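PDB 2P9B: possible prolidase from Bifidobacterium longum NCC2705, which probably hydrolyses carbon-nitrogen bonds as a member of the amidohydrolase family, although its substrate is not established. Local coordinates for residues Ala121-Thr130 / Gln153-Ala161. Numbering follows the deposited sequence.
Sequences ATTLLESGVT and QILGPRILA
T130 and R158 join the two parallel strands of a beta-alpha-beta unit. Strand 129-134 leads through helix 141-150 into strand 158-160, which pairs with it in parallel, as in the TIM-barrel fold of amidohydrolases. The pairing begins with R158 N donating to T130 O at 2.8 Å. The bond is nearly straight at N-H (169°), but the donor sits above the carbonyl plane, 35° out of it. R158 continues the ladder with I132. On the other segment, helix 113-126 ends in a Schellman motif. G128 has positive phi there, and V129 starts the strand at once. The last helical turn packs beside residues 155-157, which lead into strand 158-160.

P157 is the centre of the contact. Its ring packs against both the last helical turn and the start of strand 129-134. P157 CD meets the helix, 3.6 Å from A121 O and 4.0 Å from L125 CB. P157 CB turns to the strand, 3.6 Å from T130 O and 3.7 Å from V129 O. The V129 oxygen is buried here and has no hydrogen-bond partner in the model. L125 has CG anti to its backbone N (chi1 -180°), and L125 CD2 reaches G156 CA at 3.7 Å. The same methyl touches L155 CG. L125 also packs on V423 and A425 of strand 422-425. A121 CB faces P157 CD and, more loosely, I159 CD1, and also touches L145 of helix 141-150.

R158 NH1 hydrogen-bonds T131 OG1 and forms a salt bridge with D402 OD2. At the more open end, T122 OG1 bonds to K118 O of its own helix. Two waters link T122 to L155. One donates to L155 O, but its bond to T122 OG1 is weak. The firmer one donates to T122 OG1 at 2.9 Å and to L155 O at 2.7 Å.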
loop_
_atom_site.group_PDB
_atom_site.type_symbol
_atom_site.label_atom_id
_atom_site.label_comp_id
_atom_site.label_asym_id
_atom_site.label_seq_id
_atom_site.Cartn_x
_atom_site.Cartn_y
_atom_site.Cartn_z
ATOM N N ALA A 121 1.288 0.695 -13.080
ATOM C CA ALA A 121 2.060 -0.199 -12.221
ATOM C C ALA A 121 3.538 0.154 -12.386
ATOM O O ALA A 121 4.315 0.096 -11.432
ATOM C CB ALA A 121 1.817 -1.662 -12.612
ATOM N N THR A 122 3.926 0.521 -13.605
ATOM C CA THR A 122 5.309 0.887 -13.868
ATOM C C THR A 122 5.669 2.200 -13.177
ATOM O O THR A 122 6.783 2.362 -12.678
ATOM C CB THR A 122 5.581 1.001 -15.382
ATOM O OG1 THR A 122 5.375 -0.277 -15.993
ATOM C CG2 THR A 122 7.016 1.448 -15.639
ATOM N N THR A 123 4.726 3.135 -13.143
ATOM C CA THR A 123 4.955 4.417 -12.480
ATOM C C THR A 123 5.208 4.169 -10.990
ATOM O O THR A 123 6.135 4.726 -10.410
ATOM C CB THR A 123 3.743 5.349 -12.649
ATOM O OG1 THR A 123 3.621 5.710 -14.029
ATOM C CG2 THR A 123 3.905 6.609 -11.813
ATOM N N LEU A 124 4.378 3.332 -10.379
ATOM C CA LEU A 124 4.541 2.998 -8.967
ATOM C C LEU A 124 5.927 2.404 -8.752
ATOM O O LEU A 124 6.655 2.824 -7.850
ATOM C CB LEU A 124 3.465 2.001 -8.518
ATOM C CG LEU A 124 2.122 2.618 -8.136
ATOM C CD1 LEU A 124 0.992 1.617 -8.355
ATOM C CD2 LEU A 124 2.182 3.077 -6.685
ATOM N N LEU A 125 6.305 1.440 -9.586
ATOM C CA LEU A 125 7.623 0.825 -9.452
ATOM C C LEU A 125 8.743 1.855 -9.597
ATOM O O LEU A 125 9.662 1.891 -8.782
ATOM C CB LEU A 125 7.807 -0.296 -10.482
ATOM C CG LEU A 125 9.158 -1.023 -10.429
ATOM C CD1 LEU A 125 9.347 -1.648 -9.051
ATOM C CD2 LEU A 125 9.215 -2.100 -11.509
ATOM N N GLU A 126 8.661 2.704 -10.623
ATOM C CA GLU A 126 9.691 3.720 -10.843
ATOM C C GLU A 126 9.806 4.690 -9.671
ATOM O O GLU A 126 10.860 5.298 -9.470
ATOM C CB GLU A 126 9.410 4.503 -12.134
ATOM C CG GLU A 126 9.471 3.638 -13.389
ATOM C CD GLU A 126 9.046 4.377 -14.644
ATOM O OE1 GLU A 126 8.216 5.302 -14.543
ATOM O OE2 GLU A 126 9.530 4.014 -15.734
ATOM N N SER A 127 8.727 4.835 -8.903
ATOM C CA SER A 127 8.732 5.732 -7.756
ATOM C C SER A 127 9.352 5.028 -6.548
ATOM O O SER A 127 9.499 5.627 -5.483
ATOM C CB SER A 127 7.307 6.198 -7.421
ATOM O OG SER A 127 6.555 5.195 -6.754
ATOM N N GLY A 128 9.704 3.757 -6.724
ATOM C CA GLY A 128 10.324 2.998 -5.648
ATOM C C GLY A 128 9.445 2.016 -4.883
ATOM O O GLY A 128 9.877 1.467 -3.866
ATOM N N VAL A 129 8.229 1.781 -5.371
ATOM C CA VAL A 129 7.280 0.861 -4.738
ATOM C C VAL A 129 7.388 -0.520 -5.392
ATOM O O VAL A 129 7.003 -0.699 -6.545
ATOM C CB VAL A 129 5.846 1.382 -4.898
ATOM C CG1 VAL A 129 4.881 0.499 -4.132
ATOM C CG2 VAL A 129 5.770 2.815 -4.404
ATOM N N THR A 130 7.896 -1.497 -4.644
ATOM C CA THR A 130 8.103 -2.836 -5.176
ATOM C C THR A 130 6.986 -3.847 -4.934
ATOM O O THR A 130 7.005 -4.937 -5.502
ATOM C CB THR A 130 9.438 -3.401 -4.667
ATOM O OG1 THR A 130 9.522 -3.227 -3.249
ATOM C CG2 THR A 130 10.600 -2.667 -5.319
ATOM N N GLN A 153 7.554 -12.250 -17.560
ATOM C CA GLN A 153 7.322 -11.738 -18.906
ATOM C C GLN A 153 7.327 -10.215 -18.972
ATOM O O GLN A 153 7.627 -9.634 -20.013
ATOM C CB GLN A 153 5.976 -12.232 -19.427
ATOM C CG GLN A 153 5.799 -13.730 -19.393
ATOM C CD GLN A 153 4.369 -14.129 -19.685
ATOM O OE1 GLN A 153 3.818 -13.775 -20.727
ATOM N NE2 GLN A 153 3.757 -14.863 -18.763
ATOM N N ILE A 154 6.976 -9.576 -17.862
ATOM C CA ILE A 154 6.917 -8.120 -17.797
ATOM C C ILE A 154 7.596 -7.620 -16.526
ATOM O O ILE A 154 7.479 -8.243 -15.470
ATOM C CB ILE A 154 5.444 -7.631 -17.785
ATOM C CG1 ILE A 154 4.731 -8.066 -19.068
ATOM C CG2 ILE A 154 5.392 -6.116 -17.624
ATOM C CD1 ILE A 154 5.334 -7.507 -20.341
ATOM N N LEU A 155 8.312 -6.501 -16.633
ATOM C CA LEU A 155 8.978 -5.914 -15.477
ATOM C C LEU A 155 7.917 -5.142 -14.711
ATOM O O LEU A 155 7.199 -4.328 -15.288
ATOM C CB LEU A 155 10.085 -4.947 -15.916
ATOM C CG LEU A 155 10.706 -4.064 -14.821
ATOM C CD1 LEU A 155 11.471 -4.923 -13.832
ATOM C CD2 LEU A 155 11.639 -3.036 -15.452
ATOM N N GLY A 156 7.807 -5.403 -13.416
ATOM C CA GLY A 156 6.814 -4.698 -12.638
ATOM C C GLY A 156 6.875 -5.056 -11.172
ATOM O O GLY A 156 7.644 -5.929 -10.770
ATOM N N PRO A 157 6.063 -4.391 -10.343
ATOM C CA PRO A 157 6.038 -4.656 -8.905
ATOM C C PRO A 157 5.288 -5.942 -8.587
ATOM O O PRO A 157 4.572 -6.487 -9.432
ATOM C CB PRO A 157 5.316 -3.435 -8.354
ATOM C CG PRO A 157 4.291 -3.162 -9.437
ATOM C CD PRO A 157 5.124 -3.308 -10.699
ATOM N N ARG A 158 5.469 -6.425 -7.364
ATOM C CA ARG A 158 4.768 -7.613 -6.896
ATOM C C ARG A 158 3.354 -7.087 -6.663
ATOM O O ARG A 158 3.178 -6.080 -5.977
ATOM C CB ARG A 158 5.392 -8.093 -5.584
ATOM C CG ARG A 158 4.672 -9.254 -4.929
ATOM C CD ARG A 158 5.393 -9.702 -3.662
ATOM N NE ARG A 158 6.738 -10.214 -3.937
ATOM C CZ ARG A 158 7.853 -9.492 -3.857
ATOM N NH1 ARG A 158 7.803 -8.214 -3.504
ATOM N NH2 ARG A 158 9.024 -10.056 -4.121
ATOM N N ILE A 159 2.354 -7.756 -7.232
ATOM C CA ILE A 159 0.979 -7.288 -7.116
ATOM C C ILE A 159 -0.038 -8.208 -6.453
ATOM O O ILE A 159 -0.108 -9.401 -6.757
ATOM C CB ILE A 159 0.394 -6.945 -8.526
ATOM C CG1 ILE A 159 1.236 -5.866 -9.206
ATOM C CG2 ILE A 159 -1.060 -6.486 -8.398
ATOM C CD1 ILE A 159 0.791 -5.574 -10.644
ATOM N N LEU A 160 -0.803 -7.647 -5.519
ATOM C CA LEU A 160 -1.904 -8.377 -4.904
ATOM C C LEU A 160 -3.089 -7.720 -5.601
ATOM O O LEU A 160 -3.397 -6.556 -5.343
ATOM C CB LEU A 160 -1.986 -8.146 -3.399
ATOM C CG LEU A 160 -1.143 -9.079 -2.530
ATOM C CD1 LEU A 160 0.331 -8.727 -2.653
ATOM C CD2 LEU A 160 -1.611 -8.956 -1.091
ATOM N N ALA A 161 -3.727 -8.459 -6.503
ATOM C CA ALA A 161 -4.860 -7.947 -7.273
ATOM C C ALA A 161 -6.193 -8.321 -6.640
ATOM O O ALA A 161 -6.432 -9.478 -6.319
ATOM C CB ALA A 161 -4.797 -8.486 -8.705
HETATM O O HOH W 1 4.402 -3.188 -14.618
HETATM O O HOH W 2 7.188 -2.307 -17.026
#